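Local coordinates for phosphate-specific transport system accessory protein PhoU homolog (Pseudomonas aeruginosa, PDB 4Q25) that probably helps regulate phosphate uptake as a homodimeric accessory protein of the phosphate-specific transport system, at residues R80-A84 with S85-L89; K35-N38 with D39-A43; T172-R175 with E176-Y180. All blocks are in the same frame, centred on the assembly; numbering follows the deposited sequence.

Interaction 1: R80-A84 with S85-L89; sequences RQPAA and SDLRL
A chi1 of 175° turns the L87 side chain from the backbone N and brings its CD1 against one corner of the P82 ring, 4.0 Å from P82 CG. The two side chains meet at an oblique angle, ring methylene against methyl. A second apolar touch, P82 CB to D86 CB at 4.1 Å, extends the proline's contact to the base of the neighbouring aspartate. Because A83 is the N-cap, P82 and L87 stand at N' and N4, the pair of positions that defines a hydrophobic staple; this turn is a compact example of how such a staple closes the start of a helix. The first helical bonds run beside it: L87 N donates to A83 O across 2.9 Å (155° at the hydrogen), and R88 N follows with a 3.1 Å bond to A84 O. The N-cap alanine has no polar side chain to offer. D86, at N3, places a carboxylate in the first turn, where its charge would probably suit the positive end of the helix dipole, and S85 OG gives D86 OD1 a weak hydrogen bond of 3.3 Å.

On the other flank R88 doubles back. A bend at chi3 (-52°) folds its guanidinium against the turn, with S85 CA 3.6 Å above one face near the rim, while R88 CG packs 3.1 Å from A84 O. R88 NH2 is hydrogen-bonded to L218 O of helix 188-220. The staple thus opens helix 84-120 at the surface, after the loop from helix 59-78: D86 touches N16 of helix 15-45, R88 lies on Y217 of helix 188-220, and L87 packs on A78 of the second subunit.

Interaction 2: K35-N38 with D39-A43; sequences KQVN and DAVNA
D39 and N38 carry this turn, and the carboxylate of D39 is gripped at both oxygens. D39 OD2 receives K35 NZ at 2.7 Å through its syn lone pair, completing a salt bridge one helical turn long. The lysine chain runs extended until a final bend at chi4 (-59°) turns the ammonium onto the oxygen. D39 OD1 takes N38 ND2 at 3.0 Å; this donor comes from above the carboxylate, 36° out of its plane, although the bond lies close to the amide plane of N38. Two donors of different kinds thus probably limit how far the buried acid can rotate.

Such an i to i+4 lysine-aspartate bridge on a bundle helix is a textbook local element, and here it belongs to helix 15-45 of the all-helical PhoU fold, with D39 covered by L51 and V55 of helix 49-56. The other end of the N38 amide reaches the next turn through water: a single molecule donates to N38 OD1 at 2.7 Å and to N42 OD1 at 2.8 Å. N42 OD1 is also bound by R131 of helix 127-149. V37, next in buried surface, makes the apolar contact of the turn, its CG1 lying 4.4 Å from V41 CG2. V37 also packs on I103 of helix 84-120 and Q138 of helix 127-149.

Interaction 3: T172-R175 with E176-Y180; sequences TALR and ELVTY
L174 and V178 lie side by side one turn apart, a plain i to i+4 apolar pair on helix 153-183 of the PhoU helical bundle. L174 CD1 comes to 3.8 Å from V178 CG2, the two side chains pointing the same way. Beneath them the main chain is drawn close: V178 N reaches L174 O at 2.7 Å in a nearly straight bond (171° at the hydrogen). V178 also packs on L192 of the second subunit, so V178 takes part in the dimer contact. L177 is buried, as is A173. Set beside its own backbone N (chi1 -62°), the CG of L177 rests 3.2 Å from A173 O, and the isobutyl group packs on helix 188-220, touching V191, I194, I195 and L198.

The opposite character appears along the exposed residues. R175 stretches its chain straight from CG to NE, and beyond CB its side chain makes no packing contact across the turn. E176 bends at chi2 and leads its carboxylate away, its side chain touching R125 in a loop. T172 contributes chiefly its carbonyl, which accepts E176 N at 3.1 Å, while its hydroxyl is bonded to E169 O in the preceding turn. The hydroxyl of the other threonine likewise stays against the helix: T179 OG1 sits 3.0 Å from R175 O and 3.1 Å from E176 O.

How the interactions relate
All three are local contacts within continuous chain, yet their chemistry follows their setting. Interaction 2 is the buried one, nearest the chain centre, and there charge and amide groups are matched internally, by water and by a neighbouring helix. Interaction 1 lies at the surface, where a helix starts, and relies on a proline-leucine staple; interaction 3, towards the C-terminal end of helix 153-183 and partly buried, divides into an apolar pair and a polar exposed side. Interaction 1 begins helix 84-120, against which the helix of interaction 2 packs, while helix 188-220 borders interactions 1 and 3. Both of these also touch the second subunit, although their centres are 47 Å apart.

Interaction 1: R80-A84 with S85-L89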
loop_
_atom_site.group_PDB
_atom_site.type_symbol
_atom_site.label_atom_id
_atom_site.label_comp_id
_atom_site.label_asym_id
_atom_site.label_seq_id
_atom_site.Cartn_x
_atom_site.Cartn_y
_atom_site.Cartn_z
ATOM N N ARG A 80 30.523 -5.171 -6.926
ATOM C CA ARG A 80 31.035 -5.297 -8.271
ATOM C C ARG A 80 29.783 -5.590 -9.064
ATOM O O ARG A 80 28.840 -6.103 -8.521
ATOM C CB ARG A 80 32.115 -6.403 -8.377
ATOM C CG ARG A 80 33.434 -6.122 -7.627
ATOM C CD ARG A 80 34.521 -7.193 -7.769
ATOM N NE ARG A 80 35.717 -6.889 -6.972
ATOM C CZ ARG A 80 36.770 -7.689 -6.811
ATOM N NH1 ARG A 80 36.834 -8.876 -7.390
ATOM N NH2 ARG A 80 37.784 -7.287 -6.069
ATOM N N GLN A 81 29.765 -5.290 -10.340
ATOM C CA GLN A 81 28.517 -5.349 -11.042
ATOM C C GLN A 81 28.031 -6.767 -11.286
ATOM O O GLN A 81 28.780 -7.626 -11.683
ATOM C CB GLN A 81 28.580 -4.517 -12.322
ATOM C CG GLN A 81 29.184 -5.182 -13.522
ATOM C CD GLN A 81 29.764 -4.178 -14.493
ATOM O OE1 GLN A 81 30.965 -3.969 -14.531
ATOM N NE2 GLN A 81 28.910 -3.554 -15.285
ATOM N N PRO A 82 26.744 -6.981 -11.050
ATOM C CA PRO A 82 26.057 -8.229 -11.298
ATOM C C PRO A 82 25.760 -8.365 -12.769
ATOM O O PRO A 82 25.568 -7.395 -13.453
ATOM C CB PRO A 82 24.744 -7.965 -10.618
ATOM C CG PRO A 82 24.631 -6.486 -10.784
ATOM C CD PRO A 82 26.027 -5.954 -10.618
ATOM N N ALA A 83 25.680 -9.587 -13.233
ATOM C CA ALA A 83 25.258 -9.879 -14.577
ATOM C C ALA A 83 23.792 -9.602 -14.657
ATOM O O ALA A 83 23.162 -9.452 -13.675
ATOM C CB ALA A 83 25.506 -11.332 -14.872
ATOM N N ALA A 84 23.245 -9.563 -15.847
ATOM C CA ALA A 84 21.886 -9.124 -16.073
ATOM C C ALA A 84 20.835 -9.927 -15.347
ATOM O O ALA A 84 19.882 -9.376 -14.863
ATOM C CB ALA A 84 21.595 -9.161 -17.558
ATOM N N SER A 85 20.992 -11.232 -15.311
ATOM C CA SER A 85 20.043 -12.094 -14.652
ATOM C C SER A 85 20.102 -11.936 -13.145
ATOM O O SER A 85 19.100 -11.958 -12.483
ATOM C CB SER A 85 20.150 -13.534 -15.139
ATOM O OG SER A 85 21.136 -14.249 -14.456
ATOM N N ASP A 86 21.293 -11.792 -12.607
ATOM C CA ASP A 86 21.443 -11.540 -11.194
ATOM C C ASP A 86 20.873 -10.209 -10.812
ATOM O O ASP A 86 20.316 -10.031 -9.762
ATOM C CB ASP A 86 22.889 -11.654 -10.800
ATOM C CG ASP A 86 23.411 -13.000 -11.070
ATOM O OD1 ASP A 86 22.603 -13.805 -11.515
ATOM O OD2 ASP A 86 24.593 -13.269 -10.864
ATOM N N LEU A 87 21.052 -9.239 -11.662
ATOM C CA LEU A 87 20.525 -7.972 -11.335
ATOM C C LEU A 87 19.028 -8.108 -11.273
ATOM O O LEU A 87 18.401 -7.576 -10.417
ATOM C CB LEU A 87 20.952 -6.942 -12.347
ATOM C CG LEU A 87 20.307 -5.612 -12.073
ATOM C CD1 LEU A 87 20.968 -4.972 -10.878
ATOM C CD2 LEU A 87 20.398 -4.734 -13.286
ATOM N N ARG A 88 18.451 -8.858 -12.175
ATOM C CA ARG A 88 17.022 -9.000 -12.152
ATOM C C ARG A 88 16.586 -9.626 -10.824
ATOM O O ARG A 88 15.578 -9.281 -10.274
ATOM C CB ARG A 88 16.557 -9.808 -13.350
ATOM C CG ARG A 88 16.750 -9.104 -14.674
ATOM C CD ARG A 88 15.767 -9.566 -15.720
ATOM N NE ARG A 88 15.755 -11.004 -15.863
ATOM C CZ ARG A 88 16.622 -11.667 -16.591
ATOM N NH1 ARG A 88 17.571 -11.015 -17.208
ATOM N NH2 ARG A 88 16.564 -12.970 -16.676
ATOM N N LEU A 89 17.372 -10.544 -10.316
ATOM C CA LEU A 89 17.043 -11.239 -9.076
ATOM C C LEU A 89 17.080 -10.337 -7.839
ATOM O O LEU A 89 16.152 -10.345 -7.047
ATOM C CB LEU A 89 17.960 -12.439 -8.854
ATOM C CG LEU A 89 17.719 -13.249 -7.573
ATOM C CD1 LEU A 89 16.405 -14.028 -7.620
ATOM C CD2 LEU A 89 18.876 -14.194 -7.336
#

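Interaction 2: K35-N38 with D39-A43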
loop_
_atom_site.group_PDB
_atom_site.type_symbol
_atom_site.label_atom_id
_atom_site.label_comp_id
_atom_site.label_asym_id
_atom_site.label_seq_id
_atom_site.Cartn_x
_atom_site.Cartn_y
_atom_site.Cartn_z
ATOM N N LYS A 35 1.941 -16.957 7.279
ATOM C CA LYS A 35 1.403 -17.402 8.539
ATOM C C LYS A 35 0.638 -16.283 9.247
ATOM O O LYS A 35 -0.346 -16.560 9.931
ATOM C CB LYS A 35 2.518 -17.922 9.418
ATOM C CG LYS A 35 2.037 -18.556 10.692
ATOM C CD LYS A 35 3.203 -18.850 11.598
ATOM C CE LYS A 35 2.715 -19.350 12.957
ATOM N NZ LYS A 35 1.836 -18.338 13.618
ATOM N N GLN A 36 1.075 -15.031 9.081
ATOM C CA GLN A 36 0.305 -13.918 9.574
ATOM C C GLN A 36 -1.082 -13.839 8.877
ATOM O O GLN A 36 -2.097 -13.523 9.505
ATOM C CB GLN A 36 1.061 -12.595 9.395
ATOM C CG GLN A 36 1.950 -12.143 10.546
ATOM C CD GLN A 36 2.202 -10.624 10.487
ATOM O OE1 GLN A 36 2.539 -10.092 9.442
ATOM N NE2 GLN A 36 2.000 -9.928 11.590
ATOM N N VAL A 37 -1.119 -14.062 7.571
ATOM C CA VAL A 37 -2.377 -14.022 6.850
ATOM C C VAL A 37 -3.320 -15.106 7.365
ATOM O O VAL A 37 -4.473 -14.805 7.709
ATOM C CB VAL A 37 -2.167 -14.171 5.350
ATOM C CG1 VAL A 37 -3.476 -14.356 4.615
ATOM C CG2 VAL A 37 -1.470 -12.957 4.799
ATOM N N ASN A 38 -2.810 -16.339 7.431
ATOM C CA ASN A 38 -3.529 -17.473 8.008
ATOM C C ASN A 38 -4.123 -17.158 9.386
ATOM O O ASN A 38 -5.328 -17.320 9.612
ATOM C CB ASN A 38 -2.579 -18.663 8.122
ATOM C CG ASN A 38 -3.223 -19.881 8.762
ATOM O OD1 ASN A 38 -3.876 -20.665 8.102
ATOM N ND2 ASN A 38 -3.013 -20.053 10.045
ATOM N N ASP A 39 -3.285 -16.689 10.303
ATOM C CA ASP A 39 -3.720 -16.395 11.660
ATOM C C ASP A 39 -4.700 -15.252 11.735
ATOM O O ASP A 39 -5.609 -15.278 12.549
ATOM C CB ASP A 39 -2.528 -16.095 12.556
ATOM C CG ASP A 39 -1.581 -17.274 12.671
ATOM O OD1 ASP A 39 -2.003 -18.412 12.404
ATOM O OD2 ASP A 39 -0.403 -17.051 13.021
ATOM N N ALA A 40 -4.524 -14.224 10.923
ATOM C CA ALA A 40 -5.450 -13.111 10.934
ATOM C C ALA A 40 -6.831 -13.551 10.501
ATOM O O ALA A 40 -7.809 -13.221 11.129
ATOM C CB ALA A 40 -4.977 -12.012 10.024
ATOM N N VAL A 41 -6.914 -14.252 9.386
ATOM C CA VAL A 41 -8.189 -14.720 8.915
ATOM C C VAL A 41 -8.840 -15.598 9.996
ATOM O O VAL A 41 -10.002 -15.389 10.300
ATOM C CB VAL A 41 -8.041 -15.478 7.576
ATOM C CG1 VAL A 41 -9.393 -15.992 7.093
ATOM C CG2 VAL A 41 -7.434 -14.538 6.532
ATOM N N ASN A 42 -8.105 -16.563 10.558
ATOM C CA ASN A 42 -8.656 -17.436 11.595
ATOM C C ASN A 42 -9.110 -16.619 12.795
ATOM O O ASN A 42 -10.135 -16.929 13.406
ATOM C CB ASN A 42 -7.629 -18.481 12.075
ATOM C CG ASN A 42 -7.309 -19.551 11.028
ATOM O OD1 ASN A 42 -7.942 -19.656 9.974
ATOM N ND2 ASN A 42 -6.310 -20.363 11.334
ATOM N N ALA A 43 -8.347 -15.576 13.129
ATOM C CA ALA A 43 -8.694 -14.710 14.256
ATOM C C ALA A 43 -10.026 -14.052 14.040
ATOM O O ALA A 43 -10.834 -13.980 14.951
ATOM C CB ALA A 43 -7.650 -13.636 14.472
HETATM O O HOH W 1 -6.413 -21.463 8.435
#

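Interaction 3: T172-R175 with E176-Y180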
loop_
_atom_site.group_PDB
_atom_site.type_symbol
_atom_site.label_atom_id
_atom_site.label_comp_id
_atom_site.label_asym_id
_atom_site.label_seq_id
_atom_site.Cartn_x
_atom_site.Cartn_y
_atom_site.Cartn_z
ATOM N N THR A 172 -18.562 -8.257 -5.526
ATOM C CA THR A 172 -19.888 -8.863 -5.333
ATOM C C THR A 172 -20.185 -8.997 -3.837
ATOM O O THR A 172 -21.340 -8.870 -3.410
ATOM C CB THR A 172 -20.136 -10.230 -6.085
ATOM O OG1 THR A 172 -19.194 -11.233 -5.691
ATOM C CG2 THR A 172 -20.078 -10.090 -7.606
ATOM N N ALA A 173 -19.154 -9.230 -3.029
ATOM C CA ALA A 173 -19.373 -9.278 -1.574
ATOM C C ALA A 173 -19.678 -7.896 -1.057
ATOM O O ALA A 173 -20.511 -7.758 -0.202
ATOM C CB ALA A 173 -18.196 -9.892 -0.832
ATOM N N LEU A 174 -19.029 -6.874 -1.605
ATOM C CA LEU A 174 -19.335 -5.494 -1.251
ATOM C C LEU A 174 -20.810 -5.181 -1.509
ATOM O O LEU A 174 -21.444 -4.509 -0.684
ATOM C CB LEU A 174 -18.478 -4.513 -2.065
ATOM C CG LEU A 174 -18.622 -2.981 -1.961
ATOM C CD1 LEU A 174 -18.280 -2.485 -0.549
ATOM C CD2 LEU A 174 -17.830 -2.196 -2.983
ATOM N N ARG A 175 -21.317 -5.614 -2.678
ATOM C CA ARG A 175 -22.720 -5.422 -3.079
ATOM C C ARG A 175 -23.608 -6.007 -2.025
ATOM O O ARG A 175 -24.470 -5.330 -1.487
ATOM C CB ARG A 175 -23.051 -6.142 -4.416
ATOM C CG ARG A 175 -22.370 -5.602 -5.678
ATOM C CD ARG A 175 -22.781 -6.337 -6.993
ATOM N NE ARG A 175 -22.094 -5.894 -8.238
ATOM C CZ ARG A 175 -22.208 -6.458 -9.455
ATOM N NH1 ARG A 175 -22.998 -7.512 -9.660
ATOM N NH2 ARG A 175 -21.542 -5.952 -10.492
ATOM N N GLU A 176 -23.395 -7.289 -1.736
ATOM C CA GLU A 176 -24.191 -7.999 -0.722
ATOM C C GLU A 176 -24.229 -7.193 0.585
ATOM O O GLU A 176 -25.298 -6.937 1.155
ATOM C CB GLU A 176 -23.581 -9.381 -0.475
ATOM C CG GLU A 176 -24.427 -10.301 0.382
ATOM C CD GLU A 176 -25.653 -10.768 -0.364
ATOM O OE1 GLU A 176 -25.530 -11.094 -1.571
ATOM O OE2 GLU A 176 -26.734 -10.815 0.257
ATOM N N LEU A 177 -23.049 -6.756 1.020
ATOM C CA LEU A 177 -22.893 -6.114 2.320
ATOM C C LEU A 177 -23.422 -4.690 2.373
ATOM O O LEU A 177 -24.075 -4.319 3.348
ATOM C CB LEU A 177 -21.438 -6.196 2.779
ATOM C CG LEU A 177 -20.951 -7.640 2.973
ATOM C CD1 LEU A 177 -19.442 -7.714 3.111
ATOM C CD2 LEU A 177 -21.602 -8.255 4.189
ATOM N N VAL A 178 -23.176 -3.885 1.351
ATOM C CA VAL A 178 -23.757 -2.525 1.321
ATOM C C VAL A 178 -25.308 -2.604 1.339
ATOM O O VAL A 178 -25.953 -2.028 2.214
ATOM C CB VAL A 178 -23.220 -1.674 0.149
ATOM C CG1 VAL A 178 -23.984 -0.355 0.001
ATOM C CG2 VAL A 178 -21.744 -1.356 0.365
ATOM N N THR A 179 -25.902 -3.389 0.440
ATOM C CA THR A 179 -27.369 -3.466 0.365
ATOM C C THR A 179 -27.906 -3.995 1.686
ATOM O O THR A 179 -28.950 -3.543 2.174
ATOM C CB THR A 179 -27.877 -4.311 -0.835
ATOM O OG1 THR A 179 -27.401 -5.644 -0.723
ATOM C CG2 THR A 179 -27.343 -3.755 -2.168
ATOM N N TYR A 180 -27.167 -4.911 2.315
ATOM C CA TYR A 180 -27.577 -5.381 3.635
ATOM C C TYR A 180 -27.529 -4.286 4.711
ATOM O O TYR A 180 -28.440 -4.199 5.537
ATOM C CB TYR A 180 -26.787 -6.591 4.099
ATOM C CG TYR A 180 -27.297 -7.046 5.423
ATOM C CD1 TYR A 180 -28.349 -7.946 5.517
ATOM C CD2 TYR A 180 -26.763 -6.546 6.597
ATOM C CE1 TYR A 180 -28.831 -8.363 6.742
ATOM C CE2 TYR A 180 -27.268 -6.934 7.812
ATOM C CZ TYR A 180 -28.301 -7.834 7.876
ATOM O OH TYR A 180 -28.766 -8.201 9.113
#